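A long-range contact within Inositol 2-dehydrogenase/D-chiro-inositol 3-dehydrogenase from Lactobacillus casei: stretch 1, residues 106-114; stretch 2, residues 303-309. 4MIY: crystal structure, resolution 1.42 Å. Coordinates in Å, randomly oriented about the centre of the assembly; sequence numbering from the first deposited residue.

Stretch 1, residues 106-114: AKRIVDKEL
Stretch 2 303-309: SAWDGYI

Two helices far apart in sequence lie side by side and nearly antiparallel. Residues 106-113 belong to a helix that begins earlier in the chain; residues 304-309 open a second helix that continues beyond the stretch. Phi and psi stay near -65° and -40° along both, and i+4 to i bonds hold each rod, such as V110 N to A106 O at 3.1 Å and Y308 N to A304 O at 2.9 Å. The N-to-C directions differ by 159°, and the axes approach to 9.0 Å. The antiparallel register sets A106 CA 5.2 Å from Y308 CA and V110 CA 6.0 Å from A304 CA, one turn later in the first helix and one turn earlier in the second. S303, with phi/psi of -105°/-176°, is the N-cap of the second helix. Its chi1 is p (70°), and its OG accepts a weak capping bond from W305 N at 3.1 Å. S303 N in turn donates to D306 OD2 at 2.9 Å.

No direct hydrogen bond crosses the interface, which is chiefly apolar and buries 363 Å² in all. Alanine suits both points of close register, since a lone methyl leaves room for the neighbouring backbone. A106 CB points toward the other helix and meets the edge of the Y308 ring, 3.6 Å from CD1. Y308, chi1 t and chi2 51°, is the most covered residue of the contact; its ring extends across the first helix, past A106, until Y308 OH lies 3.4 Å from K107 CD. The K107 chain (t, p, t, t) thus offers its methylenes to the tyrosine, while its NZ forms a salt bridge with D111 OD1 at 3.0 Å, one turn on in its own helix.

V110, chi1 t, is the central wedge of its helix. Its CG2 lies 4.1 Å from A304 CB, 3.6 Å from A304 O and 3.9 Å from Y308 CB, whereas CG1 reaches the edge of the W305 indole, 3.8 Å from CE3. The W305 CA-to-CB bond points sideways, but with chi1 t and chi2 -105° the ring end comes nearer. I109 (m, t) adds a looser contact, CG2 to A304 CB at 4.4 Å.

E113, extended with chi1 and chi2 both t, brings OE1 to 3.5 Å from A304 CB. A water bridges the remaining polar gap: it donates to E113 OE1 at 2.8 Å and accepts from A304 N, also at 2.8 Å. That amide, in the first turn, has no i-4 carbonyl within its helix, so the water supplies its acceptor.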

# COMPACT_ATOMS: atom_id res chain seq x y z
N ALA A 106 -4.31 -27.36 -34.15
CA ALA A 106 -4.44 -27.76 -32.77
C ALA A 106 -5.30 -29.00 -32.59
O ALA A 106 -5.04 -29.85 -31.76
CB ALA A 106 -4.97 -26.62 -31.94
N LYS A 107 -6.33 -29.11 -33.40
CA LYS A 107 -7.26 -30.21 -33.27
C LYS A 107 -6.62 -31.51 -33.75
O LYS A 107 -6.93 -32.56 -33.29
CB LYS A 107 -8.54 -29.88 -34.02
CG LYS A 107 -9.57 -30.93 -34.06
CD LYS A 107 -9.97 -31.39 -32.72
CE LYS A 107 -10.74 -32.68 -32.77
NZ LYS A 107 -11.26 -33.15 -31.46
N ARG A 108 -5.68 -31.38 -34.65
CA ARG A 108 -5.03 -32.53 -35.16
C ARG A 108 -4.14 -33.10 -34.08
O ARG A 108 -4.13 -34.28 -33.86
CB ARG A 108 -4.22 -32.21 -36.39
CG ARG A 108 -5.02 -32.38 -37.66
CD ARG A 108 -4.12 -32.17 -38.83
NE ARG A 108 -3.70 -30.79 -39.00
CZ ARG A 108 -4.45 -29.84 -39.56
NH1 ARG A 108 -5.66 -30.11 -40.03
NH2 ARG A 108 -3.98 -28.62 -39.69
N ILE A 109 -3.42 -32.21 -33.41
CA ILE A 109 -2.50 -32.60 -32.35
C ILE A 109 -3.28 -33.27 -31.26
O ILE A 109 -2.92 -34.34 -30.84
CB ILE A 109 -1.70 -31.43 -31.84
CG1 ILE A 109 -0.76 -30.94 -32.93
CG2 ILE A 109 -0.91 -31.80 -30.63
CD1 ILE A 109 0.11 -29.78 -32.58
N VAL A 110 -4.38 -32.69 -30.86
CA VAL A 110 -5.24 -33.30 -29.89
C VAL A 110 -5.72 -34.74 -30.28
O VAL A 110 -5.73 -35.65 -29.47
CB VAL A 110 -6.40 -32.37 -29.57
CG1 VAL A 110 -7.41 -33.04 -28.80
CG2 VAL A 110 -5.89 -31.19 -28.78
N ASP A 111 -6.10 -34.90 -31.53
CA ASP A 111 -6.68 -36.14 -31.98
C ASP A 111 -5.62 -37.20 -32.00
O ASP A 111 -5.87 -38.32 -31.66
CB ASP A 111 -7.26 -35.98 -33.37
CG ASP A 111 -8.57 -35.23 -33.38
OD1 ASP A 111 -9.26 -35.18 -32.35
OD2 ASP A 111 -8.93 -34.73 -34.46
N LYS A 112 -4.44 -36.83 -32.41
CA LYS A 112 -3.35 -37.76 -32.44
C LYS A 112 -2.81 -38.15 -31.08
O LYS A 112 -2.56 -39.29 -30.81
CB LYS A 112 -2.24 -37.18 -33.24
CG LYS A 112 -1.21 -38.17 -33.45
CD LYS A 112 -0.20 -37.69 -34.33
CE LYS A 112 0.48 -38.81 -34.98
NZ LYS A 112 1.70 -38.43 -35.68
N GLU A 113 -2.63 -37.16 -30.21
CA GLU A 113 -2.18 -37.49 -28.89
C GLU A 113 -3.18 -38.40 -28.20
O GLU A 113 -2.80 -39.26 -27.45
CB GLU A 113 -1.87 -36.23 -28.05
CG GLU A 113 -1.09 -36.55 -26.81
CD GLU A 113 -0.81 -35.38 -25.88
OE1 GLU A 113 -1.64 -34.47 -25.79
OE2 GLU A 113 0.23 -35.43 -25.26
N LEU A 114 -4.46 -38.22 -28.49
CA LEU A 114 -5.54 -39.02 -27.93
C LEU A 114 -5.50 -40.50 -28.34
O LEU A 114 -6.11 -41.30 -27.70
CB LEU A 114 -6.91 -38.45 -28.29
CG LEU A 114 -7.40 -37.36 -27.37
CD2 LEU A 114 -7.69 -37.95 -26.13
N SER A 303 -1.94 -28.62 -21.10
CA SER A 303 -1.90 -29.70 -22.05
C SER A 303 -2.23 -29.26 -23.46
O SER A 303 -2.43 -28.11 -23.74
CB SER A 303 -2.90 -30.76 -21.64
OG SER A 303 -4.20 -30.30 -21.82
N ALA A 304 -2.29 -30.22 -24.35
CA ALA A 304 -2.65 -29.93 -25.71
C ALA A 304 -4.09 -29.51 -25.76
O ALA A 304 -4.44 -28.71 -26.59
CB ALA A 304 -2.41 -31.13 -26.60
N TRP A 305 -4.91 -30.01 -24.87
CA TRP A 305 -6.26 -29.52 -24.81
C TRP A 305 -6.28 -28.02 -24.48
O TRP A 305 -7.01 -27.28 -25.07
CB TRP A 305 -7.10 -30.31 -23.83
CG TRP A 305 -8.54 -29.99 -23.92
CD1 TRP A 305 -9.26 -29.26 -23.07
CD2 TRP A 305 -9.42 -30.41 -24.94
NE1 TRP A 305 -10.55 -29.19 -23.49
CE2 TRP A 305 -10.66 -29.89 -24.65
CE3 TRP A 305 -9.27 -31.18 -26.08
CZ2 TRP A 305 -11.76 -30.11 -25.45
CZ3 TRP A 305 -10.37 -31.41 -26.87
CH2 TRP A 305 -11.58 -30.87 -26.56
N ASP A 306 -5.52 -27.62 -23.47
CA ASP A 306 -5.35 -26.21 -23.16
C ASP A 306 -4.87 -25.42 -24.36
O ASP A 306 -5.33 -24.36 -24.61
CB ASP A 306 -4.39 -26.05 -21.98
CG ASP A 306 -4.96 -26.59 -20.69
OD1 ASP A 306 -6.07 -26.20 -20.32
OD2 ASP A 306 -4.31 -27.39 -20.07
N GLY A 307 -3.96 -25.97 -25.10
CA GLY A 307 -3.52 -25.35 -26.32
C GLY A 307 -4.61 -25.18 -27.35
O GLY A 307 -4.67 -24.20 -28.03
N TYR A 308 -5.47 -26.16 -27.43
CA TYR A 308 -6.59 -26.11 -28.32
C TYR A 308 -7.62 -25.07 -27.90
O TYR A 308 -8.10 -24.33 -28.71
CB TYR A 308 -7.18 -27.52 -28.42
CG TYR A 308 -8.33 -27.75 -29.37
CD1 TYR A 308 -8.28 -27.35 -30.67
CD2 TYR A 308 -9.44 -28.39 -28.94
CE1 TYR A 308 -9.34 -27.61 -31.51
CE2 TYR A 308 -10.46 -28.66 -29.74
CZ TYR A 308 -10.43 -28.26 -31.03
OH TYR A 308 -11.53 -28.53 -31.82
N ILE A 309 -7.93 -25.00 -26.63
CA ILE A 309 -8.79 -23.97 -26.13
C ILE A 309 -8.23 -22.60 -26.48
O ILE A 309 -8.95 -21.73 -26.88
CB ILE A 309 -8.96 -24.06 -24.63
CG1 ILE A 309 -9.72 -25.32 -24.26
CG2 ILE A 309 -9.69 -22.85 -24.10
CD1 ILE A 309 -9.58 -25.69 -22.82
O HOH W 1 -1.24 -32.75 -23.57